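Local coordinates for protein probable mannosyltransferase KTR4 (Saccharomyces cerevisiae, PDB 5A07) that is a probable mannosyltransferase with a GT-A type fold that holds GDP and a manganese ion, at residues 262-265 / 266-270; 324-327 / 328-331; 405-409 / 410-414; 85-89 / 90-94. One frame throughout, in Å; residues are numbered along the deposited sequence. Where two conformers were deposited one is given.

Contact 1 (262-265 / 266-270); sequences LYDS and PQTIE
The carbonyl oxygen of Ser265 takes two hydrogen bonds from Thr268. The shorter comes from the hydroxyl, with Thr268 OG1 2.7 Å from Ser265 O. It lies in the carbonyl plane, and the C=O...donor angle is 157°. The second comes from the backbone, Thr268 N to Ser265 O, at 3.1 Å. This donor stands well above the carbonyl plane, so the two approach the oxygen from different directions. The side chain of Thr268 is set for this by its first torsion of 66°. OG1 then sits between its own backbone N and carbonyl carbon and faces back along the chain. Residues 266-268 form a short 3-10 segment in the loop between strand 256-262 and helix 272-282. Ser265 directly precedes that segment, and its carbonyl accepts the first i to i+3 bond. The next bond of the same kind runs from Ile269 N to Pro266 O. A water ties Thr268 to Asp264. It donates to Thr268 OG1 at 2.9 Å and to Asp264 OD2 at 3.0 Å. The other carboxylate oxygen, Asp264 OD1, accepts from Ser265 N at 2.8 Å on its anti side. Each oxygen of this carboxylate therefore has a partner close by. On the far side of Ser265, its hydroxyl makes a weak bond of 3.3 Å from OG to Gln267 OE1. The bent Gln267 chain brings the amide oxygen back to that hydroxyl. Beyond the turn, Pro266 packs on Asn305 and Tyr308 of helix 303-308. The backbone N of Asp264 donates to Thr314 OG1.

Contact 2 (324-327 / 328-331); sequences VDLD and FLRS
Leu326 lies against the guanidinium of Arg330, one helical turn on. Leu326 CB sits over one face of the group, toward its rim, and Leu326 CD1 is 3.6 Å from Arg330 NH2. The extended Arg330 chain passes the carbonyl of Leu326, with Arg330 CG 3.3 Å from Leu326 O. On its other side, Leu326 CD2 is 4.0 Å from Leu329 CD1. In the conformer given, CG2 of Val324 also lies near Leu329, a contact less certain than the others. Backbone bonds hold this shell in place. Arg330 N donates to Leu326 O at 2.9 Å, and Phe328 N to Asp325 O at 3.0 Å. Here strand 322-325 of the mixed sheet runs into a short, weakly bonded helix at about 326-329. Asp325 is the N-cap, and its OD1 accepts from Asp327 N at 3.0 Å. At the other end Ser331 OG donates to Phe328 O at 2.6 Å, in the carbonyl plane and on a lone pair. Further out, Lys226 forms salt bridges with Asp325 and Asp327. The guanidinium of Arg330 is held by the carbonyls of Tyr217, Leu222 and Tyr225. Phe328 packs on Leu362 of helix 354-365.

Contact 3 (405-409 / 410-414); sequences KFTPW and SDLDN
Apolar contact joins Trp409 to Leu412. Leu412 CD1 lies at the edge of the indole, near its plane, 4.2 Å from Trp409 CD1. The same methyl is 4.0 Å from Thr407 OG1, and the side chains of Thr407 and Leu412 cross at about a right angle. Thr407 CG2 faces Asp413 OD1 at 3.6 Å and also nears Leu412 CB. The first torsion of Thr407, -175°, places the hydroxyl anti to the backbone N. It leaves the methyl between the backbone N and the carbonyl carbon. The edge of the Phe406 ring meets residues 412-413. Leu412 O lies in the plane of the ring, 3.8 Å from Phe406 CE2. Asp413 OD1 is also near that edge, 4.0 Å from Phe406 CD2. The carboxylate is turned 36° from the ring plane. Oxygen thus meets the hydrogen-bearing rim of the phenyl ring, an approach that is probably weakly favourable at most. Among the hydrogen bonds, the backbone one from Leu412 N to Trp409 O is short, at 2.8 Å. Asp413 N to Ser410 O repeats the same spacing. Thr407 OG1 accepts a long, weak bond from Trp409 N at 3.5 Å. Its stronger polar partner is the carbonyl of Pro383. One salt bridge leads outward, from Asp413 OD2 to Lys73. Phe406 stacks on Tyr384 and packs against Leu260 and Leu262 of strand 256-262, while Trp409 is exposed. The i to i+3 bonds belong to the 3-10 segment that starts at Ser410, in the loop between strand 384-386 and helix 418-425.

Contact 4 (85-89 / 90-94); sequences SEPKV and DNLVR
Val89 and Leu92 make the tight part of this bend. Val89 CG2 is 3.5 Å from Leu92 CD2, closer than usual for two methyl carbons. The side chains cross at about a right angle. Val89 CG2 also comes 3.2 Å from Asn91 OD1. With a first torsion of -65°, Val89 holds this methyl between its backbone N and carbonyl carbon, facing both partners. The second methyl of Leu92 reaches back to the start of the bend. Leu92 CD1 lies 3.7 Å from Pro87 O, and it also nears Glu86 OE1 and, more loosely, the Pro87 ring. Lys88 is the centre of an inverse gamma turn, with a weak bond from Val89 N to Pro87 O. The mouth of the bend is closed differently, by a salt bridge. Arg94 grips Glu86 end-on with two nitrogens. Arg94 NH1 donates to Glu86 OE2 at 2.7 Å, and Arg94 NH2 donates to Glu86 OE1 at 2.8 Å. Both bonds are nearly straight, and both use the syn lone pairs of the carboxylate. The two flat groups are only 8° from coplanar. Leu92 CB lies over the centre of one guanidinium face. The looser side is bridged by water. One molecule donates to Val89 O at 2.9 Å and accepts from Leu92 N at 3.1 Å. Asp90 is exposed, and its side chain points away from residues 85-89 overall. All of this lies at the surface, in the loop from helix 65-80 to strand 105-110. Asn91 bonds to Asn252, and Arg94 NH1 also donates to the carbonyl of Asn242. Pro87 and Leu92 rest on Phe248 of helix 245-251.

In the fold
Contact 2 is the buried one, at a strand-to-helix junction of the central mixed sheet. Contacts 1 and 3 are partly buried, and contact 4 lies at the surface. Contacts 1 and 3 share a neighbourhood: Leu262 CD2 touches Phe406 CZ at 3.6 Å, at the end of strand 256-262. That strand pairs with strand 322-325, which leads into contact 2. Contact 4 touches none of the others; its centre is about 24 Å from that of contact 2 and about 36 Å from that of contact 1. Contacts 1 and 3 turn on 3-10 backbone bonds, with water in contact 1. Contact 2 packs leucines and an arginine, with a capping aspartate. Contact 4 closes an irregular loop with a salt bridge.

Contact 1 (262-265 / 266-270)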
loop_
_atom_site.group_PDB
_atom_site.type_symbol
_atom_site.label_atom_id
_atom_site.label_comp_id
_atom_site.label_asym_id
_atom_site.label_seq_id
_atom_site.Cartn_x
_atom_site.Cartn_y
_atom_site.Cartn_z
ATOM N N LEU B 262 6.422 5.556 -1.996
ATOM C CA LEU B 262 7.795 5.607 -1.584
ATOM C C LEU B 262 8.726 4.713 -2.435
ATOM O O LEU B 262 8.315 3.749 -3.048
ATOM C CB LEU B 262 7.960 5.078 -0.121
ATOM C CG LEU B 262 7.138 5.691 1.024
ATOM C CD1 LEU B 262 7.484 5.012 2.364
ATOM C CD2 LEU B 262 7.391 7.171 1.092
ATOM N N TYR B 263 9.984 5.019 -2.322
ATOM C CA TYR B 263 11.057 4.156 -2.763
ATOM C C TYR B 263 11.274 3.107 -1.653
ATOM O O TYR B 263 11.094 3.391 -0.475
ATOM C CB TYR B 263 12.329 4.925 -3.008
ATOM C CG TYR B 263 12.280 5.743 -4.262
ATOM C CD1 TYR B 263 11.664 7.006 -4.273
ATOM C CD2 TYR B 263 12.763 5.256 -5.442
ATOM C CE1 TYR B 263 11.582 7.765 -5.455
ATOM C CE2 TYR B 263 12.652 5.997 -6.661
ATOM C CZ TYR B 263 12.070 7.264 -6.643
ATOM O OH TYR B 263 11.927 7.989 -7.826
ATOM N N ASP B 264 11.753 1.952 -2.048
ATOM C CA ASP B 264 12.105 0.943 -1.113
ATOM C C ASP B 264 13.631 0.796 -0.996
ATOM O O ASP B 264 14.390 1.305 -1.775
ATOM C CB ASP B 264 11.492 -0.393 -1.541
ATOM C CG ASP B 264 11.049 -1.278 -0.320
ATOM O OD1 ASP B 264 11.590 -1.143 0.768
ATOM O OD2 ASP B 264 10.184 -2.114 -0.461
ATOM N N SER B 265 14.031 0.033 0.015
ATOM C CA SER B 265 15.413 -0.356 0.216
ATOM C C SER B 265 15.764 -1.447 -0.777
ATOM O O SER B 265 15.221 -2.584 -0.718
ATOM C CB SER B 265 15.553 -0.849 1.675
ATOM O OG SER B 265 16.797 -1.477 1.785
ATOM N N PRO B 266 16.619 -1.117 -1.786
ATOM C CA PRO B 266 16.817 -2.068 -2.888
ATOM C C PRO B 266 17.410 -3.437 -2.423
ATOM O O PRO B 266 17.143 -4.448 -3.005
ATOM C CB PRO B 266 17.821 -1.375 -3.810
ATOM C CG PRO B 266 17.928 0.021 -3.329
ATOM C CD PRO B 266 17.362 0.138 -1.957
ATOM N N GLN B 267 18.166 -3.420 -1.343
ATOM C CA GLN B 267 18.849 -4.646 -0.864
ATOM C C GLN B 267 17.869 -5.624 -0.267
ATOM O O GLN B 267 18.227 -6.787 -0.051
ATOM C CB GLN B 267 19.932 -4.287 0.181
ATOM C CG GLN B 267 21.063 -3.364 -0.287
ATOM C CD GLN B 267 20.599 -1.900 -0.494
ATOM O OE1 GLN B 267 19.487 -1.460 -0.084
ATOM N NE2 GLN B 267 21.449 -1.140 -1.144
ATOM N N THR B 268 16.623 -5.202 0.015
ATOM C CA THR B 268 15.610 -6.161 0.460
ATOM C C THR B 268 15.017 -6.938 -0.679
ATOM O O THR B 268 14.305 -7.953 -0.472
ATOM C CB THR B 268 14.466 -5.478 1.234
ATOM O OG1 THR B 268 13.729 -4.601 0.345
ATOM C CG2 THR B 268 14.980 -4.720 2.428
ATOM N N ILE B 269 15.183 -6.435 -1.907
ATOM C CA ILE B 269 14.474 -6.955 -3.051
ATOM C C ILE B 269 15.386 -7.133 -4.252
ATOM O O ILE B 269 15.005 -6.881 -5.417
ATOM C CB ILE B 269 13.283 -6.041 -3.454
ATOM C CG1 ILE B 269 13.733 -4.603 -3.664
ATOM C CG2 ILE B 269 12.185 -6.212 -2.411
ATOM C CD1 ILE B 269 12.639 -3.648 -4.220
ATOM N N GLU B 270 16.586 -7.636 -3.996
ATOM C CA GLU B 270 17.586 -7.799 -5.068
ATOM C C GLU B 270 17.051 -8.448 -6.326
ATOM O O GLU B 270 17.300 -7.930 -7.442
ATOM C CB GLU B 270 18.799 -8.594 -4.549
ATOM C CG GLU B 270 19.862 -8.748 -5.619
ATOM C CD GLU B 270 21.173 -9.308 -5.070
ATOM O OE1 GLU B 270 21.107 -10.027 -4.063
ATOM O OE2 GLU B 270 22.243 -9.013 -5.650
HETATM O O HOH W 1 10.908 -4.811 0.703
#

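Contact 2 (324-327 / 328-331)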
loop_
_atom_site.group_PDB
_atom_site.type_symbol
_atom_site.label_atom_id
_atom_site.label_comp_id
_atom_site.label_asym_id
_atom_site.label_seq_id
_atom_site.Cartn_x
_atom_site.Cartn_y
_atom_site.Cartn_z
ATOM N N VAL B 324 -8.444 -1.745 -0.302
ATOM C CA VAL B 324 -8.218 -2.701 -1.385
ATOM C C VAL B 324 -9.484 -3.499 -1.708
ATOM O O VAL B 324 -10.243 -3.940 -0.828
ATOM C CB VAL B 324 -6.948 -3.565 -1.184
ATOM C CG1 VAL B 324 -6.951 -4.243 0.129
ATOM C CG2 VAL B 324 -6.802 -4.558 -2.340
ATOM N N ASP B 325 -9.719 -3.612 -3.008
ATOM C CA ASP B 325 -10.771 -4.414 -3.585
ATOM C C ASP B 325 -10.208 -5.827 -3.677
ATOM O O ASP B 325 -9.353 -6.140 -4.500
ATOM C CB ASP B 325 -11.177 -3.846 -4.954
ATOM C CG ASP B 325 -12.358 -4.595 -5.636
ATOM O OD1 ASP B 325 -12.637 -5.757 -5.224
ATOM O OD2 ASP B 325 -13.011 -3.987 -6.541
ATOM N N LEU B 326 -10.678 -6.697 -2.780
ATOM C CA LEU B 326 -10.139 -8.042 -2.729
ATOM C C LEU B 326 -10.401 -8.881 -3.995
ATOM O O LEU B 326 -9.673 -9.857 -4.203
ATOM C CB LEU B 326 -10.660 -8.826 -1.521
ATOM C CG LEU B 326 -10.378 -8.235 -0.131
ATOM C CD1 LEU B 326 -10.856 -9.160 0.971
ATOM C CD2 LEU B 326 -8.913 -7.977 0.032
ATOM N N ASP B 327 -11.357 -8.490 -4.806
ATOM C CA ASP B 327 -11.556 -9.141 -6.131
ATOM C C ASP B 327 -10.278 -9.052 -6.976
ATOM O O ASP B 327 -10.004 -9.952 -7.736
ATOM C CB ASP B 327 -12.628 -8.447 -6.931
ATOM C CG ASP B 327 -14.039 -8.690 -6.419
ATOM O OD1 ASP B 327 -14.250 -9.375 -5.445
ATOM O OD2 ASP B 327 -14.994 -8.227 -7.089
ATOM N N PHE B 328 -9.486 -7.964 -6.860
ATOM C CA PHE B 328 -8.249 -7.942 -7.574
ATOM C C PHE B 328 -7.242 -8.991 -7.064
ATOM O O PHE B 328 -6.613 -9.705 -7.829
ATOM C CB PHE B 328 -7.637 -6.503 -7.619
ATOM C CG PHE B 328 -6.324 -6.467 -8.266
ATOM C CD1 PHE B 328 -6.191 -6.676 -9.648
ATOM C CD2 PHE B 328 -5.170 -6.294 -7.520
ATOM C CE1 PHE B 328 -4.941 -6.685 -10.256
ATOM C CE2 PHE B 328 -3.927 -6.290 -8.130
ATOM C CZ PHE B 328 -3.810 -6.474 -9.524
ATOM N N LEU B 329 -7.097 -9.087 -5.743
ATOM C CA LEU B 329 -6.131 -10.004 -5.164
ATOM C C LEU B 329 -6.549 -11.469 -5.445
ATOM O O LEU B 329 -5.716 -12.354 -5.456
ATOM C CB LEU B 329 -6.050 -9.809 -3.660
ATOM C CG LEU B 329 -5.647 -8.393 -3.171
ATOM C CD1 LEU B 329 -5.336 -8.373 -1.708
ATOM C CD2 LEU B 329 -4.501 -7.852 -3.950
ATOM N N ARG B 330 -7.847 -11.686 -5.509
ATOM C CA ARG B 330 -8.392 -13.015 -5.765
ATOM C C ARG B 330 -8.361 -13.421 -7.263
ATOM O O ARG B 330 -8.704 -14.554 -7.578
ATOM C CB ARG B 330 -9.792 -13.077 -5.222
ATOM C CG ARG B 330 -9.814 -13.067 -3.693
ATOM C CD ARG B 330 -11.230 -12.818 -3.167
ATOM N NE ARG B 330 -11.156 -12.913 -1.696
ATOM C CZ ARG B 330 -12.047 -12.407 -0.862
ATOM N NH1 ARG B 330 -13.015 -11.693 -1.294
ATOM N NH2 ARG B 330 -11.882 -12.542 0.430
ATOM N N SER B 331 -8.026 -12.489 -8.150
ATOM C CA SER B 331 -8.043 -12.671 -9.602
ATOM C C SER B 331 -6.865 -13.454 -10.041
ATOM O O SER B 331 -5.872 -13.593 -9.345
ATOM C CB SER B 331 -8.036 -11.290 -10.324
ATOM O OG SER B 331 -6.719 -10.658 -10.277
#

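Contact 3 (405-409 / 410-414)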
loop_
_atom_site.group_PDB
_atom_site.type_symbol
_atom_site.label_atom_id
_atom_site.label_comp_id
_atom_site.label_asym_id
_atom_site.label_seq_id
_atom_site.Cartn_x
_atom_site.Cartn_y
_atom_site.Cartn_z
ATOM N N LYS B 405 4.078 18.777 4.698
ATOM C CA LYS B 405 5.318 18.275 5.252
ATOM C C LYS B 405 5.370 16.738 5.309
ATOM O O LYS B 405 4.821 16.102 6.218
ATOM C CB LYS B 405 5.480 18.877 6.654
ATOM C CG LYS B 405 6.826 18.685 7.313
ATOM C CD LYS B 405 7.861 19.424 6.496
ATOM C CE LYS B 405 9.155 19.522 7.308
ATOM N NZ LYS B 405 10.219 20.114 6.464
ATOM N N PHE B 406 6.045 16.164 4.336
ATOM C CA PHE B 406 6.119 14.754 4.104
ATOM C C PHE B 406 6.883 14.084 5.245
ATOM O O PHE B 406 6.544 13.006 5.657
ATOM C CB PHE B 406 6.849 14.557 2.777
ATOM C CG PHE B 406 7.277 13.189 2.452
ATOM C CD1 PHE B 406 6.321 12.174 2.151
ATOM C CD2 PHE B 406 8.588 12.883 2.350
ATOM C CE1 PHE B 406 6.700 10.911 1.791
ATOM C CE2 PHE B 406 8.980 11.592 1.983
ATOM C CZ PHE B 406 8.032 10.624 1.646
ATOM N N THR B 407 7.937 14.736 5.714
ATOM C CA THR B 407 8.766 14.200 6.780
ATOM C C THR B 407 9.575 15.326 7.444
ATOM O O THR B 407 9.910 16.309 6.794
ATOM C CB THR B 407 9.728 13.128 6.241
ATOM O OG1 THR B 407 10.437 12.557 7.338
ATOM C CG2 THR B 407 10.737 13.678 5.269
ATOM N N PRO B 408 9.861 15.204 8.742
ATOM C CA PRO B 408 10.662 16.248 9.389
ATOM C C PRO B 408 12.158 16.153 9.068
ATOM O O PRO B 408 12.888 17.105 9.340
ATOM C CB PRO B 408 10.395 16.021 10.873
ATOM C CG PRO B 408 10.046 14.561 11.018
ATOM C CD PRO B 408 9.409 14.157 9.702
ATOM N N TRP B 409 12.586 15.021 8.535
ATOM C CA TRP B 409 13.965 14.743 8.226
ATOM C C TRP B 409 14.202 14.869 6.697
ATOM O O TRP B 409 13.969 13.930 5.929
ATOM C CB TRP B 409 14.360 13.340 8.714
ATOM C CG TRP B 409 13.900 12.979 10.142
ATOM C CD1 TRP B 409 13.159 11.875 10.529
ATOM C CD2 TRP B 409 14.151 13.707 11.328
ATOM N NE1 TRP B 409 12.956 11.905 11.889
ATOM C CE2 TRP B 409 13.576 13.003 12.392
ATOM C CE3 TRP B 409 14.848 14.867 11.603
ATOM C CZ2 TRP B 409 13.624 13.453 13.689
ATOM C CZ3 TRP B 409 14.909 15.317 12.931
ATOM C CH2 TRP B 409 14.312 14.608 13.953
ATOM N N SER B 410 14.760 16.009 6.287
ATOM C CA SER B 410 14.883 16.342 4.870
ATOM C C SER B 410 15.779 15.352 4.129
ATOM O O SER B 410 15.611 15.194 2.912
ATOM C CB SER B 410 15.390 17.779 4.684
ATOM O OG SER B 410 16.736 17.752 5.056
ATOM N N ASP B 411 16.675 14.628 4.802
ATOM C CA ASP B 411 17.414 13.572 4.149
ATOM C C ASP B 411 16.540 12.489 3.566
ATOM O O ASP B 411 16.952 11.783 2.681
ATOM C CB ASP B 411 18.396 12.867 5.057
ATOM C CG ASP B 411 19.662 13.725 5.347
ATOM O OD1 ASP B 411 19.746 14.890 4.892
ATOM O OD2 ASP B 411 20.573 13.233 6.065
ATOM N N LEU B 412 15.367 12.263 4.129
ATOM C CA LEU B 412 14.453 11.242 3.605
ATOM C C LEU B 412 13.569 11.802 2.477
ATOM O O LEU B 412 12.721 11.042 1.958
ATOM C CB LEU B 412 13.546 10.694 4.735
ATOM C CG LEU B 412 14.266 10.084 5.944
ATOM C CD1 LEU B 412 13.210 9.643 6.949
ATOM C CD2 LEU B 412 15.197 8.937 5.511
ATOM N N ASP B 413 13.713 13.078 2.092
ATOM C CA ASP B 413 12.869 13.622 0.979
ATOM C C ASP B 413 13.033 12.829 -0.281
ATOM O O ASP B 413 12.051 12.650 -1.046
ATOM C CB ASP B 413 13.137 15.093 0.672
ATOM C CG ASP B 413 12.549 16.026 1.737
ATOM O OD1 ASP B 413 11.499 15.677 2.321
ATOM O OD2 ASP B 413 13.116 17.125 1.902
ATOM N N ASN B 414 14.221 12.291 -0.515
ATOM C CA ASN B 414 14.396 11.462 -1.711
ATOM C C ASN B 414 13.785 10.055 -1.683
ATOM O O ASN B 414 13.878 9.325 -2.678
ATOM C CB ASN B 414 15.882 11.378 -2.110
ATOM C CG ASN B 414 16.694 10.526 -1.188
ATOM O OD1 ASN B 414 16.303 10.150 -0.080
ATOM N ND2 ASN B 414 17.897 10.265 -1.625
#

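Contact 4 (85-89 / 90-94)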
loop_
_atom_site.group_PDB
_atom_site.type_symbol
_atom_site.label_atom_id
_atom_site.label_comp_id
_atom_site.label_asym_id
_atom_site.label_seq_id
_atom_site.Cartn_x
_atom_site.Cartn_y
_atom_site.Cartn_z
ATOM N N SER B 85 -10.969 19.473 -0.528
ATOM C CA SER B 85 -11.912 19.001 0.476
ATOM C C SER B 85 -12.309 17.535 0.315
ATOM O O SER B 85 -11.933 16.723 1.163
ATOM C CB SER B 85 -13.153 19.871 0.542
ATOM O OG SER B 85 -13.636 19.882 -0.706
ATOM N N GLU B 86 -13.043 17.211 -0.737
ATOM C CA GLU B 86 -13.536 15.887 -0.984
ATOM C C GLU B 86 -13.464 15.568 -2.451
ATOM O O GLU B 86 -13.360 16.463 -3.234
ATOM C CB GLU B 86 -15.036 15.789 -0.691
ATOM C CG GLU B 86 -15.515 16.364 0.548
ATOM C CD GLU B 86 -16.943 15.964 0.751
ATOM O OE1 GLU B 86 -17.822 16.429 0.002
ATOM O OE2 GLU B 86 -17.183 15.177 1.646
ATOM N N PRO B 87 -13.615 14.282 -2.836
ATOM C CA PRO B 87 -13.543 13.960 -4.262
ATOM C C PRO B 87 -14.632 14.704 -4.992
ATOM O O PRO B 87 -15.761 14.809 -4.479
ATOM C CB PRO B 87 -13.779 12.480 -4.285
ATOM C CG PRO B 87 -13.278 12.006 -2.970
ATOM C CD PRO B 87 -13.664 13.069 -2.028
ATOM N N LYS B 88 -14.303 15.196 -6.178
ATOM C CA LYS B 88 -15.250 15.988 -6.998
ATOM C C LYS B 88 -16.023 15.064 -7.910
ATOM O O LYS B 88 -15.747 14.969 -9.107
ATOM C CB LYS B 88 -14.452 17.008 -7.778
ATOM C CG LYS B 88 -13.903 18.030 -6.816
ATOM C CD LYS B 88 -13.032 18.966 -7.579
ATOM C CE LYS B 88 -13.082 20.317 -6.937
ATOM N NZ LYS B 88 -12.395 21.263 -7.850
ATOM N N VAL B 89 -16.925 14.305 -7.325
ATOM C CA VAL B 89 -17.749 13.373 -8.022
ATOM C C VAL B 89 -19.126 13.631 -7.495
ATOM O O VAL B 89 -19.290 14.141 -6.400
ATOM C CB VAL B 89 -17.382 11.868 -7.814
ATOM C CG1 VAL B 89 -16.016 11.588 -8.386
ATOM C CG2 VAL B 89 -17.438 11.440 -6.341
ATOM N N ASP B 90 -20.150 13.259 -8.235
ATOM C CA ASP B 90 -21.508 13.621 -7.781
ATOM C C ASP B 90 -22.205 12.464 -7.013
ATOM O O ASP B 90 -23.359 12.577 -6.640
ATOM C CB ASP B 90 -22.366 14.099 -8.983
ATOM C CG ASP B 90 -22.404 13.072 -10.128
ATOM O OD1 ASP B 90 -22.110 11.864 -9.904
ATOM O OD2 ASP B 90 -22.723 13.472 -11.265
ATOM N N ASN B 91 -21.516 11.365 -6.795
ATOM C CA ASN B 91 -22.173 10.188 -6.304
ATOM C C ASN B 91 -21.806 9.850 -4.834
ATOM O O ASN B 91 -21.887 8.708 -4.457
ATOM C CB ASN B 91 -21.845 9.050 -7.282
ATOM C CG ASN B 91 -20.328 8.806 -7.482
ATOM O OD1 ASN B 91 -19.499 8.944 -6.588
ATOM N ND2 ASN B 91 -19.995 8.309 -8.653
ATOM N N LEU B 92 -21.274 10.803 -4.060
ATOM C CA LEU B 92 -20.777 10.490 -2.699
ATOM C C LEU B 92 -21.898 10.032 -1.780
ATOM O O LEU B 92 -22.979 10.627 -1.791
ATOM C CB LEU B 92 -20.083 11.711 -2.094
ATOM C CG LEU B 92 -18.772 12.130 -2.798
ATOM C CD1 LEU B 92 -18.141 13.267 -2.060
ATOM C CD2 LEU B 92 -17.799 10.962 -2.921
ATOM N N VAL B 93 -21.637 9.031 -0.943
ATOM C CA VAL B 93 -22.656 8.485 -0.054
ATOM C C VAL B 93 -22.395 9.053 1.331
ATOM O O VAL B 93 -21.318 8.869 1.926
ATOM C CB VAL B 93 -22.586 6.969 -0.026
ATOM C CG1 VAL B 93 -23.470 6.365 1.061
ATOM C CG2 VAL B 93 -22.896 6.397 -1.419
ATOM N N ARG B 94 -23.355 9.792 1.840
ATOM C CA ARG B 94 -23.225 10.480 3.132
ATOM C C ARG B 94 -23.729 9.596 4.284
ATOM O O ARG B 94 -24.472 8.647 4.078
ATOM C CB ARG B 94 -24.060 11.788 3.138
ATOM C CG ARG B 94 -23.741 12.768 2.033
ATOM C CD ARG B 94 -22.280 13.141 2.074
ATOM N NE ARG B 94 -21.910 14.110 1.048
ATOM C CZ ARG B 94 -20.698 14.640 0.943
ATOM N NH1 ARG B 94 -19.730 14.250 1.771
ATOM N NH2 ARG B 94 -20.444 15.539 0.009
HETATM O O HOH W 2 -21.343 13.841 -4.445
#